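Local coordinates for purine nucleoside phosphorylase (Anopheles gambiae, PDB 2P4S), which catalyses the phosphate-dependent cleavage of inosine and guanosine and their 2'-deoxy forms to the free purine base and pentose 1-phosphate in purine salvage, at residues 112-117 with 161-166; 122-127 with 152-157. All blocks are in the same frame, centred on the assembly; numbering follows the deposited sequence.

Contact 1. Residues 112-117 with 161-166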
ATOM      1  N   VAL A 112      -2.196  -1.858  32.983  1.00 25.29           N
ATOM      2  CA  VAL A 112      -2.685  -1.034  31.917  1.00 24.04           C
ATOM      3  C   VAL A 112      -1.542  -0.206  31.312  1.00 23.43           C
ATOM      4  O   VAL A 112      -0.934   0.573  32.006  1.00 23.00           O
ATOM      5  CB  VAL A 112      -3.836  -0.086  32.397  1.00 23.93           C
ATOM      6  CG1 VAL A 112      -4.394   0.701  31.212  1.00 21.41           C
ATOM      7  CG2 VAL A 112      -4.966  -0.886  33.111  1.00 23.37           C
ATOM      8  N   GLY A 113      -1.290  -0.366  30.009  1.00 23.03           N
ATOM      9  CA  GLY A 113      -0.439   0.571  29.232  1.00 22.51           C
ATOM     10  C   GLY A 113      -1.232   1.655  28.483  1.00 23.14           C
ATOM     11  O   GLY A 113      -2.289   1.373  27.918  1.00 23.73           O
ATOM     12  N   ILE A 114      -0.725   2.887  28.454  1.00 21.89           N
ATOM     13  CA  ILE A 114      -1.393   4.005  27.790  1.00 21.57           C
ATOM     14  C   ILE A 114      -0.390   4.660  26.807  1.00 22.24           C
ATOM     15  O   ILE A 114       0.731   5.054  27.198  1.00 21.60           O
ATOM     16  CB  ILE A 114      -1.904   5.076  28.791  1.00 21.30           C
ATOM     17  CG1 ILE A 114      -2.861   4.469  29.831  1.00 21.86           C
ATOM     18  CG2 ILE A 114      -2.587   6.243  28.065  1.00 21.65           C
ATOM     19  CD1 ILE A 114      -3.135   5.390  31.075  1.00 20.03           C
ATOM     20  N   ILE A 115      -0.762   4.753  25.536  1.00 21.40           N
ATOM     21  CA  ILE A 115       0.040   5.556  24.576  1.00 21.02           C
ATOM     22  C   ILE A 115      -0.622   6.909  24.352  1.00 21.47           C
ATOM     23  O   ILE A 115      -1.767   6.952  23.907  1.00 21.77           O
ATOM     24  CB  ILE A 115       0.269   4.794  23.249  1.00 20.78           C
ATOM     25  CG1 ILE A 115       0.708   3.364  23.554  1.00 19.70           C
ATOM     26  CG2 ILE A 115       1.343   5.523  22.389  1.00 19.03           C
ATOM     27  CD1 ILE A 115       0.931   2.473  22.309  1.00 20.63           C
ATOM     28  N   CYS A 116       0.051   7.998  24.724  1.00 22.15           N
ATOM     29  CA  CYS A 116      -0.422   9.388  24.483  1.00 23.98           C
ATOM     30  C   CYS A 116       0.018  10.000  23.133  1.00 23.98           C
ATOM     31  O   CYS A 116       1.226  10.175  22.898  1.00 24.64           O
ATOM     32  CB  CYS A 116       0.106  10.321  25.581  1.00 23.75           C
ATOM     33  SG  CYS A 116      -0.276   9.737  27.238  1.00 30.02           S
ATOM     34  N   GLY A 117      -0.943  10.400  22.295  1.00 23.89           N
ATOM     35  CA  GLY A 117      -0.653  10.897  20.961  1.00 22.38           C
ATOM     36  C   GLY A 117      -0.538  12.393  20.923  1.00 23.46           C
ATOM     37  O   GLY A 117      -0.297  13.039  21.975  1.00 23.89           O
ATOM     38  N   VAL A 161      -4.638   3.986  40.457  1.00 28.66           N
ATOM     39  CA  VAL A 161      -4.395   2.756  39.670  1.00 26.95           C
ATOM     40  C   VAL A 161      -3.028   2.845  38.986  1.00 26.70           C
ATOM     41  O   VAL A 161      -2.745   3.850  38.307  1.00 27.65           O
ATOM     42  CB  VAL A 161      -5.538   2.472  38.642  1.00 26.37           C
ATOM     43  CG1 VAL A 161      -5.290   1.167  37.895  1.00 23.82           C
ATOM     44  CG2 VAL A 161      -6.905   2.452  39.365  1.00 25.79           C
ATOM     45  N   PRO A 162      -2.157   1.838  39.211  1.00 26.35           N
ATOM     46  CA  PRO A 162      -0.863   1.815  38.516  1.00 26.26           C
ATOM     47  C   PRO A 162      -1.019   1.634  36.996  1.00 26.25           C
ATOM     48  O   PRO A 162      -1.649   0.646  36.500  1.00 25.75           O
ATOM     49  CB  PRO A 162      -0.126   0.617  39.144  1.00 25.56           C
ATOM     50  CG  PRO A 162      -1.175  -0.211  39.750  1.00 27.04           C
ATOM     51  CD  PRO A 162      -2.313   0.686  40.118  1.00 25.47           C
ATOM     52  N   VAL A 163      -0.434   2.596  36.282  1.00 25.28           N
ATOM     53  CA  VAL A 163      -0.376   2.591  34.806  1.00 24.99           C
ATOM     54  C   VAL A 163       1.088   2.765  34.336  1.00 25.78           C
ATOM     55  O   VAL A 163       1.974   3.158  35.109  1.00 24.96           O
ATOM     56  CB  VAL A 163      -1.341   3.676  34.147  1.00 23.85           C
ATOM     57  CG1 VAL A 163      -2.790   3.529  34.625  1.00 21.04           C
ATOM     58  CG2 VAL A 163      -0.880   5.095  34.444  1.00 23.06           C
ATOM     59  N   MET A 164       1.310   2.410  33.081  1.00 27.09           N
ATOM     60  CA  MET A 164       2.552   2.618  32.357  1.00 28.76           C
ATOM     61  C   MET A 164       2.157   3.499  31.158  1.00 28.97           C
ATOM     62  O   MET A 164       1.355   3.106  30.320  1.00 28.81           O
ATOM     63  CB  MET A 164       3.010   1.278  31.830  1.00 28.69           C
ATOM     64  CG  MET A 164       4.397   1.274  31.328  1.00 32.27           C
ATOM     65  SD  MET A 164       4.701  -0.362  30.689  1.00 30.64           S
ATOM     66  CE  MET A 164       3.797  -1.360  31.754  1.00 34.46           C
ATOM     67  N   CYS A 165       2.740   4.676  31.070  1.00 28.83           N
ATOM     68  CA  CYS A 165       2.293   5.667  30.154  1.00 28.45           C
ATOM     69  C   CYS A 165       3.398   6.147  29.173  1.00 26.83           C
ATOM     70  O   CYS A 165       4.468   6.642  29.594  1.00 26.95           O
ATOM     71  CB  CYS A 165       1.703   6.771  31.005  1.00 29.78           C
ATOM     72  SG  CYS A 165       0.975   7.994  30.038  1.00 38.77           S
ATOM     73  N   MET A 166       3.184   5.909  27.873  1.00 24.63           N
ATOM     74  CA  MET A 166       4.017   6.490  26.823  1.00 24.21           C
ATOM     75  C   MET A 166       3.647   7.924  26.586  1.00 22.72           C
ATOM     76  O   MET A 166       2.649   8.229  25.929  1.00 22.77           O
ATOM     77  CB  MET A 166       3.923   5.725  25.521  1.00 23.05           C
ATOM     78  CG  MET A 166       4.837   4.533  25.459  1.00 23.95           C
ATOM     79  SD  MET A 166       4.598   3.654  23.899  1.00 28.66           S
ATOM     80  CE  MET A 166       5.512   4.646  22.697  1.00 24.74           C
TER
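Ile114 and its neighbours in strand 112-116 run parallel to strand 161-166, the two axes coming within 4.6 Å of each other at an angle of 20°, and four backbone bonds close the ladder. It is a parallel pair in the mixed sheet that forms the core of the PNP/MTAP phosphorylase fold, and it illustrates how such a pair offers two different faces to its surroundings. Ile114 is bonded through both its backbone groups, its N giving to Met164 O at 2.8 Å and its O receiving from Met166 N at 2.7 Å; Met164 N to Val112 O and Cys116 N to Met166 O complete the set. On the face that carries Ile114, Val163 and Cys165, the ethyl branch of Ile114 is extended (chi2 165°) and lays CD1 obliquely across Val163, 3.9 Å from Val163 CB and almost as near to both its methyls. Helix 353-370 packs on this face through Val364, which touches Val163. The other face carries Met164, Ile115 and Met166; the last two lie alongside each other and point the same way. Met166 runs straight to its sulfur and then turns at chi3 (78°), and SD sits against the flank of Ile115, 3.9 Å from Ile115 CG1 and nearly as close to CG2. Helix 178-191 covers this face, Val185 touching Ile115 and Pro184 touching Met166. Ile115 also lies beside phosphate-binding Arg169, so this end of the strand pair borders the phosphate site. At the same end, but with Cys165 on the Ile114 face, Cys116 SG and Cys165 SG lie 3.5 Å apart, with no disulfide.

Contact 2. Residues 122-127 with 152-157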
ATOM      1  N   THR A 122      -0.220  15.398  28.294  1.00 33.24           N
ATOM      2  CA  THR A 122      -0.557  15.779  29.664  1.00 35.38           C
ATOM      3  C   THR A 122      -1.257  14.675  30.453  1.00 35.56           C
ATOM      4  O   THR A 122      -1.375  14.777  31.681  1.00 36.56           O
ATOM      5  CB  THR A 122      -1.408  17.092  29.736  1.00 36.53           C
ATOM      6  OG1 THR A 122      -2.700  16.885  29.126  1.00 37.89           O
ATOM      7  CG2 THR A 122      -0.659  18.281  29.080  1.00 36.75           C
ATOM      8  N   LEU A 123      -1.708  13.618  29.789  1.00 35.73           N
ATOM      9  CA  LEU A 123      -2.226  12.475  30.538  1.00 36.19           C
ATOM     10  C   LEU A 123      -1.173  11.929  31.517  1.00 36.87           C
ATOM     11  O   LEU A 123      -1.512  11.549  32.655  1.00 36.70           O
ATOM     12  CB  LEU A 123      -2.692  11.354  29.605  1.00 36.46           C
ATOM     13  CG  LEU A 123      -4.044  11.487  28.882  1.00 38.44           C
ATOM     14  CD1 LEU A 123      -4.145  10.407  27.795  1.00 38.71           C
ATOM     15  CD2 LEU A 123      -5.250  11.440  29.832  1.00 36.93           C
ATOM     16  N   ALA A 124       0.088  11.863  31.061  1.00 36.32           N
ATOM     17  CA  ALA A 124       1.200  11.368  31.887  1.00 36.62           C
ATOM     18  C   ALA A 124       1.501  12.284  33.089  1.00 37.00           C
ATOM     19  O   ALA A 124       1.980  11.823  34.124  1.00 37.32           O
ATOM     20  CB  ALA A 124       2.433  11.168  31.050  1.00 35.69           C
ATOM     21  N   GLU A 125       1.216  13.571  32.946  1.00 37.55           N
ATOM     22  CA  GLU A 125       1.388  14.561  34.025  1.00 38.75           C
ATOM     23  C   GLU A 125       0.382  14.451  35.181  1.00 38.20           C
ATOM     24  O   GLU A 125       0.561  15.041  36.240  1.00 38.39           O
ATOM     25  CB  GLU A 125       1.345  15.977  33.447  1.00 39.36           C
ATOM     26  CG  GLU A 125       2.550  16.338  32.599  1.00 43.21           C
ATOM     27  CD  GLU A 125       2.417  17.727  32.021  1.00 51.14           C
ATOM     28  OE1 GLU A 125       1.494  18.465  32.463  1.00 54.88           O
ATOM     29  OE2 GLU A 125       3.221  18.093  31.124  1.00 55.38           O
ATOM     30  N   GLN A 126      -0.677  13.690  34.988  1.00 37.95           N
ATOM     31  CA  GLN A 126      -1.660  13.549  36.042  1.00 37.70           C
ATOM     32  C   GLN A 126      -1.365  12.347  36.902  1.00 36.83           C
ATOM     33  O   GLN A 126      -2.075  12.104  37.854  1.00 37.61           O
ATOM     34  CB  GLN A 126      -3.058  13.463  35.436  1.00 37.69           C
ATOM     35  CG  GLN A 126      -3.322  14.710  34.650  1.00 40.54           C
ATOM     36  CD  GLN A 126      -4.745  14.869  34.259  1.00 43.43           C
ATOM     37  OE1 GLN A 126      -5.652  14.336  34.921  1.00 44.24           O
ATOM     38  NE2 GLN A 126      -4.972  15.622  33.171  1.00 42.35           N
ATOM     39  N   LEU A 127      -0.336  11.584  36.557  1.00 35.79           N
ATOM     40  CA  LEU A 127       0.083  10.447  37.386  1.00 35.02           C
ATOM     41  C   LEU A 127       0.708  10.915  38.712  1.00 34.82           C
ATOM     42  O   LEU A 127       1.248  12.011  38.783  1.00 34.97           O
ATOM     43  CB  LEU A 127       1.063   9.555  36.620  1.00 33.69           C
ATOM     44  CG  LEU A 127       0.608   9.040  35.258  1.00 32.79           C
ATOM     45  CD1 LEU A 127       1.671   8.134  34.710  1.00 30.80           C
ATOM     46  CD2 LEU A 127      -0.695   8.294  35.348  1.00 30.36           C
ATOM     47  N   ARG A 152       8.949  10.251  27.107  1.00 25.96           N
ATOM     48  CA  ARG A 152       9.230   9.594  28.414  1.00 25.79           C
ATOM     49  C   ARG A 152       8.254   8.449  28.680  1.00 25.24           C
ATOM     50  O   ARG A 152       7.079   8.571  28.361  1.00 24.71           O
ATOM     51  CB  ARG A 152       9.068  10.569  29.576  1.00 26.54           C
ATOM     52  CG  ARG A 152      10.042  11.680  29.589  1.00 31.17           C
ATOM     53  CD  ARG A 152       9.689  12.659  30.698  1.00 38.52           C
ATOM     54  NE  ARG A 152      10.551  13.833  30.598  1.00 43.15           N
ATOM     55  CZ  ARG A 152      10.180  15.070  30.924  1.00 47.09           C
ATOM     56  NH1 ARG A 152       8.954  15.316  31.386  1.00 46.01           N
ATOM     57  NH2 ARG A 152      11.040  16.070  30.770  1.00 48.42           N
ATOM     58  N   LEU A 153       8.759   7.352  29.249  1.00 24.06           N
ATOM     59  CA  LEU A 153       7.958   6.291  29.791  1.00 23.46           C
ATOM     60  C   LEU A 153       7.700   6.580  31.295  1.00 23.94           C
ATOM     61  O   LEU A 153       8.649   6.738  32.084  1.00 22.97           O
ATOM     62  CB  LEU A 153       8.680   4.968  29.566  1.00 24.04           C
ATOM     63  CG  LEU A 153       7.893   3.680  29.738  1.00 23.59           C
ATOM     64  CD1 LEU A 153       6.570   3.740  28.918  1.00 25.29           C
ATOM     65  CD2 LEU A 153       8.741   2.521  29.306  1.00 20.85           C
ATOM     66  N   VAL A 154       6.430   6.743  31.664  1.00 23.18           N
ATOM     67  CA  VAL A 154       6.069   7.174  33.005  1.00 23.63           C
ATOM     68  C   VAL A 154       5.282   6.045  33.693  1.00 24.62           C
ATOM     69  O   VAL A 154       4.225   5.611  33.201  1.00 24.62           O
ATOM     70  CB  VAL A 154       5.273   8.501  33.014  1.00 23.08           C
ATOM     71  CG1 VAL A 154       5.212   9.082  34.379  1.00 23.75           C
ATOM     72  CG2 VAL A 154       5.935   9.523  32.153  1.00 23.38           C
ATOM     73  N   PHE A 155       5.821   5.526  34.800  1.00 24.36           N
ATOM     74  CA  PHE A 155       5.114   4.506  35.586  1.00 23.57           C
ATOM     75  C   PHE A 155       4.564   5.291  36.741  1.00 24.06           C
ATOM     76  O   PHE A 155       5.308   5.963  37.404  1.00 24.97           O
ATOM     77  CB  PHE A 155       6.073   3.432  36.097  1.00 22.84           C
ATOM     78  CG  PHE A 155       6.593   2.503  35.037  1.00 20.98           C
ATOM     79  CD1 PHE A 155       6.088   1.204  34.930  1.00 20.67           C
ATOM     80  CD2 PHE A 155       7.637   2.891  34.181  1.00 19.47           C
ATOM     81  CE1 PHE A 155       6.567   0.301  33.937  1.00 17.20           C
ATOM     82  CE2 PHE A 155       8.124   2.018  33.217  1.00 17.51           C
ATOM     83  CZ  PHE A 155       7.597   0.688  33.104  1.00 18.34           C
ATOM     84  N   GLY A 156       3.257   5.253  36.978  1.00 24.93           N
ATOM     85  CA  GLY A 156       2.659   6.080  38.043  1.00 24.45           C
ATOM     86  C   GLY A 156       1.243   5.625  38.328  1.00 25.51           C
ATOM     87  O   GLY A 156       0.743   4.695  37.688  1.00 25.37           O
ATOM     88  N   TYR A 157       0.607   6.291  39.293  1.00 26.58           N
ATOM     89  CA  TYR A 157      -0.781   6.047  39.694  1.00 27.64           C
ATOM     90  C   TYR A 157      -1.734   7.025  39.023  1.00 27.87           C
ATOM     91  O   TYR A 157      -1.601   8.268  39.167  1.00 26.94           O
ATOM     92  CB  TYR A 157      -0.927   6.092  41.243  1.00 29.04           C
ATOM     93  CG  TYR A 157      -0.194   4.951  41.927  1.00 28.81           C
ATOM     94  CD1 TYR A 157      -0.841   3.768  42.185  1.00 31.36           C
ATOM     95  CD2 TYR A 157       1.165   5.059  42.287  1.00 30.47           C
ATOM     96  CE1 TYR A 157      -0.175   2.672  42.810  1.00 33.35           C
ATOM     97  CE2 TYR A 157       1.867   3.969  42.908  1.00 31.34           C
ATOM     98  CZ  TYR A 157       1.178   2.776  43.170  1.00 33.81           C
ATOM     99  OH  TYR A 157       1.791   1.663  43.774  1.00 32.50           O
TER
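Leu127 and Ala124 set a short, weakly bonded helical turn and the chain just after it against strand 152-157, an inner strand of the mixed sheet, antiparallel to both 130-134 and 161-167. The turn and the residues following it pack on one face of the sheet in the phosphorylase fold, an example of a contact made by few side chains and no hydrogen bond across it. Val154 is the hub on the strand. Its two methyls divide the work: CG1, opposite the backbone N (chi1 -166°), meets Leu127 CD1 at 3.7 Å, while CG2 takes Ala124 CB at 4.0 Å. Leu127 crosses Val154 at a slant with an extended chain. Its CG lies opposite its own carbonyl carbon (chi1 -54°), and its two methyls part, CD1 going to Val154 and CD2 to the backbone of Tyr157, 3.9 Å from Tyr157 O. Between them, the base of the side chain rests over Gly156, with Leu127 CB 4.1 Å from Gly156 CA; the bare glycine lets the leucine lie close to the strand backbone. Neighbouring strand 161-167 extends the same apolar surface, Cys165 touching Ala124. Away from this surface, Gln126 directs its amide NE2 to Glu353 O, tying the turn to helix 353-370. Beside Gly156, Leu127 CA offers its hydrogen to Tyr157 O at 3.3 Å.

How the contacts relate
Contacts 1 and 2, centres 7 Å apart, meet in one sheet: contact 1 joins two of its strands, and contact 2 lays a turn on the next strand along. Probable hydrogen bonds link the contacts, Cys165 N to Val154 O and Val163 N to Gly156 O, both 2.8 Å. Along the chain, strand 112-116 is followed by the turn at 122-125, which lies over the sheet. There Val163 CG2 meets Leu127 CD2 at 3.3 Å, while Met164 CG packs on Phe155 CE1 on the opposite face. Between side chains, phosphate-binding His149 is about 7 Å from Cys116 but 11 Å from Ala124; Ile115 is about 11 Å from the bound DADMe-ImmH inhibitor.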